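Long-range contacts in DynF (Micromonospora chersina, PDB 6UBL), which is of unknown function, but belongs to the dynemicin biosynthesis pathway and holds a palmitic acid in its beta-barrel, so it probably binds a long hydrophobic ligand: residues 27-38 against 161-169; 3-12 against 105-113. All coordinates share one frame; numbering follows the deposited sequence.

Contact 1: residues 27-38 against 161-169; sequences VVPWTPPEPGID and VRSIPPAGA. With PLM (palmitic acid), chain C.
Trp30 and Arg162 lie side by side and point the same way, the arginine chain running out extended beneath one face of the indole. Arg162 CB sits 3.9 Å from the centroid of the six-membered ring, 19° off its normal, a CH-pi contact, while CG and CD continue under CH2 and CZ2. The guanidinium, turned 21° from the ring plane, goes on to a salt bridge with Asp160. Trp30 also gives its backbone N to Arg162 O at 2.8 Å, so main chain and side chain grip the same residue. Further in, water 1 bridges Val28 O and Thr31 O to Ile164 N.

Pro33 crosses Ile164 at about a right angle, its CG lying 3.8 Å from Ile164 CG2, the branch set anti to the backbone N. An alanine in place of Pro33 would take away CG and CD and is likely to leave Ile164 CG2 without its partner on that side. At the other edge Val27 CG1 rests 3.4 Å from Ser163 OG, which bonds to Pro165 O within its own loop.

Buried beside the ligand is Asp38, whose OD2 lies 3.4 Å from CB of Pro165, a residue reached through a cis peptide. The same OD2 is 2.6 Å from PLM O1, so one of the two acids probably carries a proton. Arg68 and Tyr205 also hold the Asp38 carboxylate. The start of strand 37-50 and the loop after strand 154-161 thus meet at the carboxyl end of the palmitic acid, consistent with the mouth of a lipid-binding beta-barrel.

Contact 2: residues 3-12 against 105-113; sequences STKSVLFGRP and NPDCLSAGQ
Leu109 fills the tight middle of this contact. Its CG stands anti to the backbone N (chi1 176°), which carries CD2 to Pro12, 3.9 Å from the ring's CG, while its CB meets Leu8 CD2 at 3.6 Å. Beneath them the backbones bond closely: Leu109 N to Val7 O at 2.8 Å, and Phe9 N to Leu109 O at 3.0 Å. Cys108 faces the other way, setting CB 3.9 Å from Phe9 CE2 and its SG obliquely beside the ring, a sulfur-aromatic contact. Farther along, Ala111 CB packs 3.6 Å from Gly10 CA, where the glycine has no side chain.

This is a short parallel pairing: strand 7-8 pairs with the start of strand 108-115, at Cys108 and Leu109, a strand that otherwise runs antiparallel to its barrel neighbours 81-92 and 129-141.

Towards the turn the fit becomes more polar and more exposed. Asp107 O takes two bonds, from Val7 N nearly in line with the carbonyl and from Ser6 OG on a lone pair in the carbonyl plane, at 2.9 Å; Ser6 N adds a weak third. Lys5, its chain bent at chi2 and chi4, brings CD to 3.0 Å from Pro106 O. At the opposite end water mediates the approach: water 3 accepts from Arg11 N and donates weakly to Gly112 O. The Arg11 side chain leads away to Asp188 O of the second subunit, and Gly10 O receives a bond from Arg151 of that same subunit.

How the contacts relate
From the N terminus, residues 3-12 come first and wait about ninety residues for their partner: contact 2 closes a loop when strand 108-115 arrives, after the hairpins built from strands 37-50, 54-68 and 81-92. Within that loop residues 27-38 open a second one, which contact 1 closes only at 161-169, the loop between strands 154-161 and 170-183. The two loops therefore cross, neither containing the other. Contact 2 fastens the N-terminal segment along the barrel wall, at a place that also meets the second subunit; contact 1 joins the lead-in and start of strand 37-50 to the 161-169 loop, beside the carboxyl end of the palmitic acid. Their centres are 22 Å apart, and they do not touch.

Contact 1: residues 27-38 against 161-169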
loop_
_atom_site.group_PDB
_atom_site.type_symbol
_atom_site.label_atom_id
_atom_site.label_comp_id
_atom_site.label_asym_id
_atom_site.label_seq_id
_atom_site.Cartn_x
_atom_site.Cartn_y
_atom_site.Cartn_z
ATOM N N VAL A 27 -3.744 12.527 -28.053
ATOM C CA VAL A 27 -4.451 11.853 -26.974
ATOM C C VAL A 27 -5.919 11.873 -27.375
ATOM O O VAL A 27 -6.567 12.926 -27.333
ATOM C CB VAL A 27 -4.224 12.560 -25.634
ATOM C CG1 VAL A 27 -4.956 11.841 -24.515
ATOM C CG2 VAL A 27 -2.731 12.642 -25.326
ATOM N N VAL A 28 -6.443 10.726 -27.791
ATOM C CA VAL A 28 -7.814 10.615 -28.283
ATOM C C VAL A 28 -8.695 10.154 -27.128
ATOM O O VAL A 28 -8.485 9.042 -26.613
ATOM C CB VAL A 28 -7.888 9.609 -29.442
ATOM C CG1 VAL A 28 -9.270 9.602 -30.071
ATOM C CG2 VAL A 28 -6.807 9.901 -30.478
ATOM N N PRO A 29 -9.707 10.924 -26.725
ATOM C CA PRO A 29 -10.535 10.489 -25.595
ATOM C C PRO A 29 -11.329 9.239 -25.935
ATOM O O PRO A 29 -11.658 8.973 -27.095
ATOM C CB PRO A 29 -11.463 11.686 -25.338
ATOM C CG PRO A 29 -10.807 12.858 -26.016
ATOM C CD PRO A 29 -10.080 12.267 -27.203
ATOM N N TRP A 30 -11.640 8.469 -24.894
ATOM C CA TRP A 30 -12.558 7.334 -24.979
ATOM C C TRP A 30 -12.084 6.258 -25.954
ATOM O O TRP A 30 -12.902 5.512 -26.498
ATOM C CB TRP A 30 -13.975 7.792 -25.350
ATOM C CG TRP A 30 -14.516 8.919 -24.519
ATOM C CD1 TRP A 30 -14.827 10.169 -24.967
ATOM C CD2 TRP A 30 -14.854 8.894 -23.122
ATOM N NE1 TRP A 30 -15.318 10.932 -23.937
ATOM C CE2 TRP A 30 -15.348 10.174 -22.794
ATOM C CE3 TRP A 30 -14.782 7.921 -22.121
ATOM C CZ2 TRP A 30 -15.763 10.509 -21.510
ATOM C CZ3 TRP A 30 -15.192 8.256 -20.838
ATOM C CH2 TRP A 30 -15.677 9.541 -20.546
ATOM N N THR A 31 -10.785 6.182 -26.217
ATOM C CA THR A 31 -10.239 5.305 -27.252
ATOM C C THR A 31 -9.093 4.478 -26.688
ATOM O O THR A 31 -8.057 5.052 -26.290
ATOM C CB THR A 31 -9.781 6.143 -28.443
ATOM O OG1 THR A 31 -10.891 6.880 -28.966
ATOM C CG2 THR A 31 -9.193 5.267 -29.537
ATOM N N PRO A 32 -9.240 3.158 -26.583
ATOM C CA PRO A 32 -8.122 2.327 -26.102
ATOM C C PRO A 32 -6.952 2.410 -27.069
ATOM O O PRO A 32 -7.101 2.106 -28.266
ATOM C CB PRO A 32 -8.720 0.911 -26.077
ATOM C CG PRO A 32 -10.222 1.132 -25.946
ATOM C CD PRO A 32 -10.460 2.362 -26.798
ATOM N N PRO A 33 -5.772 2.837 -26.612
ATOM C CA PRO A 33 -4.648 3.023 -27.540
ATOM C C PRO A 33 -3.882 1.736 -27.804
ATOM O O PRO A 33 -3.918 0.778 -27.031
ATOM C CB PRO A 33 -3.751 4.023 -26.800
ATOM C CG PRO A 33 -3.978 3.691 -25.352
ATOM C CD PRO A 33 -5.444 3.318 -25.251
ATOM N N GLU A 34 -3.171 1.741 -28.929
ATOM C CA GLU A 34 -2.194 0.704 -29.195
ATOM C C GLU A 34 -1.118 0.752 -28.111
ATOM O O GLU A 34 -0.851 1.818 -27.545
ATOM C CB GLU A 34 -1.538 0.943 -30.558
ATOM C CG GLU A 34 -2.514 1.097 -31.713
ATOM C CD GLU A 34 -3.142 -0.217 -32.132
ATOM O OE1 GLU A 34 -2.433 -1.067 -32.705
ATOM O OE2 GLU A 34 -4.352 -0.403 -31.882
ATOM N N PRO A 35 -0.490 -0.379 -27.794
ATOM C CA PRO A 35 0.551 -0.360 -26.758
ATOM C C PRO A 35 1.662 0.632 -27.083
ATOM O O PRO A 35 2.058 0.801 -28.242
ATOM C CB PRO A 35 1.075 -1.801 -26.718
ATOM C CG PRO A 35 0.481 -2.502 -27.887
ATOM C CD PRO A 35 -0.750 -1.737 -28.303
ATOM N N GLY A 36 2.166 1.281 -26.037
ATOM C CA GLY A 36 3.249 2.235 -26.184
ATOM C C GLY A 36 3.812 2.577 -24.826
ATOM O O GLY A 36 3.248 2.218 -23.787
ATOM N N ILE A 37 4.951 3.262 -24.849
ATOM C CA ILE A 37 5.581 3.786 -23.647
ATOM C C ILE A 37 5.336 5.288 -23.645
ATOM O O ILE A 37 5.902 6.016 -24.470
ATOM C CB ILE A 37 7.082 3.472 -23.611
ATOM C CG1 ILE A 37 7.332 1.966 -23.701
ATOM C CG2 ILE A 37 7.679 4.040 -22.326
ATOM C CD1 ILE A 37 8.782 1.602 -23.910
ATOM N N ASP A 38 4.527 5.765 -22.703
ATOM C CA ASP A 38 4.201 7.181 -22.643
ATOM C C ASP A 38 5.328 7.929 -21.945
ATOM O O ASP A 38 5.725 7.571 -20.830
ATOM C CB ASP A 38 2.888 7.370 -21.880
ATOM C CG ASP A 38 1.703 6.759 -22.602
ATOM O OD1 ASP A 38 1.697 6.761 -23.845
ATOM O OD2 ASP A 38 0.780 6.265 -21.922
ATOM N N VAL A 161 -10.927 8.972 -15.418
ATOM C CA VAL A 161 -10.061 8.771 -16.576
ATOM C C VAL A 161 -10.928 8.669 -17.824
ATOM O O VAL A 161 -11.697 7.719 -17.983
ATOM C CB VAL A 161 -9.181 7.529 -16.411
ATOM C CG1 VAL A 161 -8.453 7.198 -17.704
ATOM C CG2 VAL A 161 -8.188 7.727 -15.275
ATOM N N ARG A 162 -10.791 9.647 -18.720
ATOM C CA ARG A 162 -11.548 9.671 -19.965
ATOM C C ARG A 162 -10.654 9.537 -21.183
ATOM O O ARG A 162 -11.160 9.485 -22.306
ATOM C CB ARG A 162 -12.335 10.984 -20.056
ATOM C CG ARG A 162 -13.154 11.298 -18.825
ATOM C CD ARG A 162 -13.927 12.589 -18.995
ATOM N NE ARG A 162 -14.511 13.014 -17.726
ATOM C CZ ARG A 162 -15.361 14.029 -17.591
ATOM N NH1 ARG A 162 -15.743 14.726 -18.655
ATOM N NH2 ARG A 162 -15.828 14.348 -16.393
ATOM N N SER A 163 -9.341 9.467 -20.990
ATOM C CA SER A 163 -8.423 9.166 -22.076
ATOM C C SER A 163 -7.265 8.366 -21.503
ATOM O O SER A 163 -6.959 8.458 -20.312
ATOM C CB SER A 163 -7.870 10.427 -22.757
ATOM O OG SER A 163 -7.038 11.173 -21.892
ATOM N N ILE A 164 -6.627 7.580 -22.359
ATOM C CA ILE A 164 -5.445 6.819 -21.969
ATOM C C ILE A 164 -4.333 7.207 -22.936
ATOM O O ILE A 164 -4.432 6.918 -24.138
ATOM C CB ILE A 164 -5.700 5.309 -22.039
ATOM C CG1 ILE A 164 -6.823 4.926 -21.066
ATOM C CG2 ILE A 164 -4.433 4.543 -21.704
ATOM C CD1 ILE A 164 -7.235 3.481 -21.168
ATOM N N PRO A 165 -3.262 7.861 -22.475
ATOM C CA PRO A 165 -3.001 8.240 -21.080
ATOM C C PRO A 165 -3.875 9.395 -20.623
ATOM O O PRO A 165 -4.335 10.186 -21.460
ATOM C CB PRO A 165 -1.537 8.690 -21.117
ATOM C CG PRO A 165 -1.396 9.271 -22.504
ATOM C CD PRO A 165 -2.183 8.318 -23.374
ATOM N N PRO A 166 -4.086 9.510 -19.319
ATOM C CA PRO A 166 -4.888 10.621 -18.777
ATOM C C PRO A 166 -4.069 11.902 -18.661
ATOM O O PRO A 166 -3.807 12.410 -17.565
ATOM C CB PRO A 166 -5.324 10.071 -17.412
ATOM C CG PRO A 166 -4.202 9.169 -17.011
ATOM C CD PRO A 166 -3.732 8.524 -18.282
ATOM N N ALA A 167 -3.636 12.424 -19.808
ATOM C CA ALA A 167 -2.845 13.647 -19.818
ATOM C C ALA A 167 -3.618 14.790 -19.164
ATOM O O ALA A 167 -4.840 14.918 -19.327
ATOM C CB ALA A 167 -2.493 14.024 -21.254
ATOM N N GLY A 168 -2.897 15.616 -18.403
ATOM C CA GLY A 168 -3.468 16.772 -17.762
ATOM C C GLY A 168 -4.215 16.500 -16.476
ATOM O O GLY A 168 -4.641 17.459 -15.817
ATOM N N ALA A 169 -4.395 15.238 -16.095
ATOM C CA ALA A 169 -5.324 14.920 -15.026
ATOM C C ALA A 169 -4.688 15.077 -13.647
ATOM O O ALA A 169 -3.506 14.778 -13.457
ATOM C CB ALA A 169 -5.833 13.492 -15.181
HETATM C C1 PLM C . -0.645 5.879 -18.933
HETATM O O1 PLM C . 0.575 6.147 -19.318
HETATM O O2 PLM C . -1.560 5.700 -19.694
HETATM C C2 PLM C . -0.811 5.838 -17.447
HETATM C C3 PLM C . -0.238 7.009 -16.692
HETATM C C4 PLM C . -0.533 6.823 -15.234
HETATM C C5 PLM C . 0.471 7.406 -14.313
HETATM C C6 PLM C . 0.157 7.097 -12.868
HETATM C C7 PLM C . 0.376 8.302 -11.995
HETATM C C8 PLM C . 1.713 8.955 -12.242
HETATM C C9 PLM C . 2.890 8.076 -11.918
HETATM C CA PLM C . 3.384 8.294 -10.514
HETATM C CB PLM C . 4.211 9.559 -10.401
HETATM C CC PLM C . 5.385 9.383 -9.486
HETATM C CD PLM C . 5.272 10.090 -8.162
HETATM C CE PLM C . 6.060 9.370 -7.098
HETATM C CF PLM C . 6.439 10.196 -5.908
HETATM C CG PLM C . 7.231 9.415 -4.920
HETATM O O HOH W 1 -8.093 7.249 -24.859
#

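Contact 2: residues 3-12 against 105-113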
loop_
_atom_site.group_PDB
_atom_site.type_symbol
_atom_site.label_atom_id
_atom_site.label_comp_id
_atom_site.label_asym_id
_atom_site.label_seq_id
_atom_site.Cartn_x
_atom_site.Cartn_y
_atom_site.Cartn_z
ATOM N N SER A 3 9.325 -10.681 -14.924
ATOM C CA SER A 3 10.147 -9.621 -14.359
ATOM C C SER A 3 11.363 -10.167 -13.620
ATOM O O SER A 3 11.303 -11.238 -13.004
ATOM C CB SER A 3 9.327 -8.741 -13.419
ATOM O OG SER A 3 10.161 -7.801 -12.760
ATOM N N THR A 4 12.479 -9.444 -13.720
ATOM C CA THR A 4 13.676 -9.766 -12.956
ATOM C C THR A 4 13.737 -9.047 -11.610
ATOM O O THR A 4 14.690 -9.258 -10.855
ATOM C CB THR A 4 14.935 -9.425 -13.773
ATOM O OG1 THR A 4 14.981 -8.017 -14.034
ATOM C CG2 THR A 4 14.955 -10.195 -15.080
ATOM N N LYS A 5 12.753 -8.207 -11.294
ATOM C CA LYS A 5 12.784 -7.404 -10.076
ATOM C C LYS A 5 12.541 -8.280 -8.843
ATOM O O LYS A 5 11.800 -9.270 -8.889
ATOM C CB LYS A 5 11.703 -6.334 -10.158
ATOM C CG LYS A 5 11.853 -5.370 -11.334
ATOM C CD LYS A 5 12.935 -4.320 -11.108
ATOM C CE LYS A 5 12.904 -3.252 -12.201
ATOM N NZ LYS A 5 12.706 -3.817 -13.567
ATOM N N SER A 6 13.158 -7.903 -7.718
ATOM C CA SER A 6 13.039 -8.744 -6.525
ATOM C C SER A 6 11.675 -8.609 -5.855
ATOM O O SER A 6 11.212 -9.560 -5.220
ATOM C CB SER A 6 14.166 -8.451 -5.525
ATOM O OG SER A 6 14.596 -7.108 -5.604
ATOM N N VAL A 7 11.028 -7.451 -5.966
ATOM C CA VAL A 7 9.717 -7.217 -5.369
ATOM C C VAL A 7 8.799 -6.645 -6.437
ATOM O O VAL A 7 9.153 -5.661 -7.091
ATOM C CB VAL A 7 9.758 -6.276 -4.151
ATOM C CG1 VAL A 7 8.329 -6.073 -3.602
ATOM C CG2 VAL A 7 10.689 -6.801 -3.089
ATOM N N LEU A 8 7.648 -7.275 -6.644
ATOM C CA LEU A 8 6.686 -6.822 -7.644
ATOM C C LEU A 8 5.466 -6.218 -6.953
ATOM O O LEU A 8 4.846 -6.872 -6.097
ATOM C CB LEU A 8 6.239 -7.986 -8.523
ATOM C CG LEU A 8 7.352 -8.869 -9.090
ATOM C CD1 LEU A 8 6.710 -9.949 -9.967
ATOM C CD2 LEU A 8 8.392 -8.089 -9.848
ATOM N N PHE A 9 5.126 -4.972 -7.308
ATOM C CA PHE A 9 3.952 -4.311 -6.748
ATOM C C PHE A 9 2.724 -4.418 -7.652
ATOM O O PHE A 9 1.709 -3.765 -7.381
ATOM C CB PHE A 9 4.230 -2.840 -6.415
ATOM C CG PHE A 9 5.245 -2.641 -5.314
ATOM C CD1 PHE A 9 5.192 -3.418 -4.158
ATOM C CD2 PHE A 9 6.216 -1.673 -5.421
ATOM C CE1 PHE A 9 6.121 -3.240 -3.151
ATOM C CE2 PHE A 9 7.142 -1.489 -4.412
ATOM C CZ PHE A 9 7.093 -2.268 -3.277
ATOM N N GLY A 10 2.794 -5.216 -8.714
ATOM C CA GLY A 10 1.659 -5.438 -9.582
ATOM C C GLY A 10 2.068 -6.334 -10.735
ATOM O O GLY A 10 3.025 -7.104 -10.610
ATOM N N ARG A 11 1.390 -6.227 -11.858
ATOM C CA ARG A 11 1.575 -7.167 -12.955
ATOM C C ARG A 11 2.669 -6.691 -13.901
ATOM O O ARG A 11 2.641 -5.535 -14.341
ATOM C CB ARG A 11 0.275 -7.291 -13.725
ATOM C CG ARG A 11 0.253 -8.403 -14.717
ATOM C CD ARG A 11 -1.104 -8.486 -15.372
ATOM N NE ARG A 11 -1.197 -9.670 -16.198
ATOM C CZ ARG A 11 -2.115 -9.872 -17.134
ATOM N NH1 ARG A 11 -3.030 -8.947 -17.382
ATOM N NH2 ARG A 11 -2.112 -11.000 -17.831
ATOM N N PRO A 12 3.638 -7.540 -14.249
ATOM C CA PRO A 12 4.635 -7.127 -15.244
ATOM C C PRO A 12 4.034 -6.914 -16.625
ATOM O O PRO A 12 3.126 -7.631 -17.055
ATOM C CB PRO A 12 5.652 -8.277 -15.243
ATOM C CG PRO A 12 5.450 -8.975 -13.936
ATOM C CD PRO A 12 3.986 -8.834 -13.629
ATOM N N ASN A 105 13.174 2.857 -7.476
ATOM C CA ASN A 105 14.008 1.842 -6.846
ATOM C C ASN A 105 14.175 0.680 -7.820
ATOM O O ASN A 105 13.182 0.033 -8.169
ATOM C CB ASN A 105 13.330 1.350 -5.576
ATOM C CG ASN A 105 14.190 0.381 -4.787
ATOM O OD1 ASN A 105 15.116 -0.228 -5.320
ATOM N ND2 ASN A 105 13.871 0.221 -3.506
ATOM N N PRO A 106 15.393 0.395 -8.298
ATOM C CA PRO A 106 15.559 -0.687 -9.289
ATOM C C PRO A 106 15.226 -2.065 -8.758
ATOM O O PRO A 106 15.101 -2.998 -9.559
ATOM C CB PRO A 106 17.034 -0.581 -9.693
ATOM C CG PRO A 106 17.702 0.051 -8.512
ATOM C CD PRO A 106 16.686 0.994 -7.906
ATOM N N ASP A 107 15.089 -2.233 -7.440
ATOM C CA ASP A 107 14.757 -3.532 -6.873
ATOM C C ASP A 107 13.269 -3.839 -6.946
ATOM O O ASP A 107 12.870 -4.968 -6.633
ATOM C CB ASP A 107 15.133 -3.597 -5.391
ATOM C CG ASP A 107 16.625 -3.553 -5.147
ATOM O OD1 ASP A 107 17.394 -4.022 -6.003
ATOM O OD2 ASP A 107 17.019 -3.090 -4.050
ATOM N N CYS A 108 12.447 -2.861 -7.325
ATOM C CA CYS A 108 10.998 -2.955 -7.242
ATOM C C CYS A 108 10.375 -2.771 -8.618
ATOM O O CYS A 108 10.814 -1.916 -9.397
ATOM C CB CYS A 108 10.441 -1.790 -6.414
ATOM S SG CYS A 108 11.011 -1.691 -4.739
ATOM N N LEU A 109 9.349 -3.557 -8.921
ATOM C CA LEU A 109 8.514 -3.297 -10.089
ATOM C C LEU A 109 7.360 -2.382 -9.671
ATOM O O LEU A 109 6.495 -2.781 -8.878
ATOM C CB LEU A 109 7.961 -4.586 -10.698
ATOM C CG LEU A 109 7.011 -4.273 -11.867
ATOM C CD1 LEU A 109 7.791 -3.698 -13.057
ATOM C CD2 LEU A 109 6.195 -5.478 -12.300
ATOM N N SER A 110 7.340 -1.161 -10.208
ATOM C CA SER A 110 6.222 -0.239 -10.019
ATOM C C SER A 110 5.191 -0.507 -11.110
ATOM O O SER A 110 5.523 -0.477 -12.299
ATOM C CB SER A 110 6.711 1.208 -10.079
ATOM O OG SER A 110 7.551 1.510 -8.971
ATOM N N ALA A 111 3.957 -0.811 -10.706
ATOM C CA ALA A 111 2.965 -1.358 -11.622
ATOM C C ALA A 111 1.570 -0.885 -11.243
ATOM O O ALA A 111 1.280 -0.613 -10.077
ATOM C CB ALA A 111 3.037 -2.886 -11.647
ATOM N N GLY A 112 0.697 -0.829 -12.241
ATOM C CA GLY A 112 -0.638 -0.327 -12.036
ATOM C C GLY A 112 -1.580 -0.805 -13.115
ATOM O O GLY A 112 -1.254 -1.685 -13.917
ATOM N N GLN A 113 -2.774 -0.223 -13.111
ATOM C CA GLN A 113 -3.791 -0.621 -14.070
ATOM C C GLN A 113 -4.825 0.483 -14.231
ATOM O O GLN A 113 -4.924 1.409 -13.415
ATOM C CB GLN A 113 -4.451 -1.939 -13.683
ATOM C CG GLN A 113 -5.156 -1.913 -12.344
ATOM C CD GLN A 113 -5.538 -3.298 -11.899
ATOM O OE1 GLN A 113 -4.992 -3.827 -10.931
ATOM N NE2 GLN A 113 -6.469 -3.906 -12.620
HETATM O O HOH W 2 0.415 -3.994 -14.546
HETATM O O HOH W 3 -0.837 -4.334 -12.087
#